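Local coordinates for uncharacterized protein DUF2179 (Eubacterium ventriosum, PDB 3HLU) that is of unknown function but forms the C-terminal DUF2179 domain of a probable YitT-type membrane protein of the bacterial cell membrane, at residues A22-M25 / L26-D30. Numbering follows the deposited sequence.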
loop_
_atom_site.group_PDB
_atom_site.type_symbol
_atom_site.label_atom_id
_atom_site.label_comp_id
_atom_site.label_asym_id
_atom_site.label_seq_id
_atom_site.Cartn_x
_atom_site.Cartn_y
_atom_site.Cartn_z
ATOM N N ALA A 22 7.637 -12.782 -2.808
ATOM C CA ALA A 22 8.433 -12.750 -1.593
ATOM C C ALA A 22 9.506 -13.820 -1.616
ATOM O O ALA A 22 10.626 -13.563 -1.203
ATOM C CB ALA A 22 7.559 -12.909 -0.378
ATOM N N ASP A 23 9.177 -15.012 -2.110
ATOM C CA ASP A 23 10.153 -16.098 -2.139
ATOM C C ASP A 23 11.293 -15.797 -3.104
ATOM O O ASP A 23 12.460 -15.959 -2.756
ATOM C CB ASP A 23 9.501 -17.454 -2.462
ATOM C CG ASP A 23 8.679 -18.020 -1.282
ATOM O OD1 ASP A 23 8.795 -17.500 -0.135
ATOM O OD2 ASP A 23 7.903 -18.987 -1.512
ATOM N N ARG A 24 10.956 -15.347 -4.307
ATOM C CA ARG A 24 11.971 -15.022 -5.302
ATOM C C ARG A 24 12.824 -13.831 -4.886
ATOM O O ARG A 24 13.970 -13.701 -5.310
ATOM C CB ARG A 24 11.334 -14.758 -6.666
ATOM C CG ARG A 24 10.669 -15.972 -7.277
ATOM C CD ARG A 24 10.283 -15.729 -8.733
ATOM N NE ARG A 24 11.428 -15.343 -9.560
ATOM C CZ ARG A 24 11.340 -14.982 -10.842
ATOM N NH1 ARG A 24 10.160 -14.957 -11.451
ATOM N NH2 ARG A 24 12.430 -14.639 -11.519
HETATM N N MSE A 25 12.266 -12.954 -4.062
HETATM C CA MSE A 25 13.017 -11.806 -3.571
HETATM C C MSE A 25 14.122 -12.284 -2.648
HETATM O O MSE A 25 15.244 -11.760 -2.665
HETATM C CB MSE A 25 12.103 -10.839 -2.825
HETATM C CG MSE A 25 11.372 -9.855 -3.718
HETATM SE SE MSE A 25 10.172 -8.703 -2.707
HETATM C CE MSE A 25 11.408 -7.285 -2.215
ATOM N N LEU A 26 13.776 -13.291 -1.844
ATOM C CA LEU A 26 14.688 -13.917 -0.896
ATOM C C LEU A 26 15.716 -14.818 -1.563
ATOM O O LEU A 26 16.866 -14.865 -1.148
ATOM C CB LEU A 26 13.912 -14.765 0.111
ATOM C CG LEU A 26 14.827 -15.785 0.804
ATOM C CD1 LEU A 26 15.827 -15.078 1.728
ATOM C CD2 LEU A 26 14.039 -16.841 1.576
ATOM N N GLN A 27 15.291 -15.564 -2.573
ATOM C CA GLN A 27 16.172 -16.540 -3.179
ATOM C C GLN A 27 17.171 -15.859 -4.079
ATOM O O GLN A 27 18.370 -16.109 -3.978
ATOM C CB GLN A 27 15.379 -17.588 -3.950
ATOM C CG GLN A 27 14.850 -18.715 -3.058
ATOM C CD GLN A 27 13.526 -19.291 -3.559
ATOM O OE1 GLN A 27 13.093 -19.020 -4.702
ATOM N NE2 GLN A 27 12.868 -20.079 -2.703
ATOM N N GLU A 28 16.677 -14.975 -4.937
ATOM C CA GLU A 28 17.481 -14.459 -6.030
ATOM C C GLU A 28 18.077 -13.090 -5.768
ATOM O O GLU A 28 18.989 -12.667 -6.481
ATOM C CB GLU A 28 16.658 -14.438 -7.310
ATOM C CG GLU A 28 16.194 -15.818 -7.703
ATOM C CD GLU A 28 14.949 -15.800 -8.562
ATOM O OE1 GLU A 28 14.709 -14.755 -9.210
ATOM O OE2 GLU A 28 14.221 -16.830 -8.581
ATOM N N LEU A 29 17.565 -12.397 -4.751
ATOM C CA LEU A 29 18.103 -11.089 -4.364
ATOM C C LEU A 29 18.494 -11.022 -2.874
ATOM O O LEU A 29 18.949 -9.996 -2.384
ATOM C CB LEU A 29 17.121 -9.990 -4.729
ATOM C CG LEU A 29 16.571 -10.106 -6.154
ATOM C CD1 LEU A 29 15.459 -9.077 -6.387
ATOM C CD2 LEU A 29 17.686 -9.966 -7.190
ATOM N N ASP A 30 18.334 -12.134 -2.165
ATOM C CA ASP A 30 18.754 -12.224 -0.764
ATOM C C ASP A 30 18.158 -11.130 0.096
ATOM O O ASP A 30 18.729 -10.754 1.125
ATOM C CB ASP A 30 20.283 -12.197 -0.642
ATOM C CG ASP A 30 20.956 -13.212 -1.541
ATOM O OD1 ASP A 30 21.092 -14.394 -1.113
ATOM O OD2 ASP A 30 21.346 -12.821 -2.674
#
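Arg24 and Glu28, one helical turn apart, form an i to i+4 salt bridge in which the carboxylate meets the guanidinium at its edge. Glu28 OE1 accepts from Arg24 NH2 at 3.2 Å, with its syn lone pair, and the N-H points at it fairly well (153°). Arg24 NE adds weaker bonds to both Glu28 oxygens, the nearer being OE2 at 3.3 Å. The two flat groups stay 52° apart, so the pairing is not a coplanar two-pronged one. A bend at chi3 (57°) folds the guanidinium over toward Glu28, whose straight side chain reaches out to meet it. Without the guanidinium, as with an alanine here, the Glu28 carboxylate would probably lose its positive mate and be freer to turn. Among the backbone bonds of the same turn, Glu28 N donates to Arg24 O at 3.0 Å and Gln27 N to Asp23 O at 2.9 Å. Leu29 N makes a weak bond to Met25 O. Farther out, Arg24 NH2 has a long, weak ion pair with Glu68, and the Arg24 side chain also touches Leu65. Met25, present as selenomethionine, instead enters the core, against Val62 of helix 56-67 and Cys52 of strand 48-54. The arrangement is that of an amphipathic helix, 18-28, in an alpha-beta half sandwich, where two helices pack with a four-stranded antiparallel sheet.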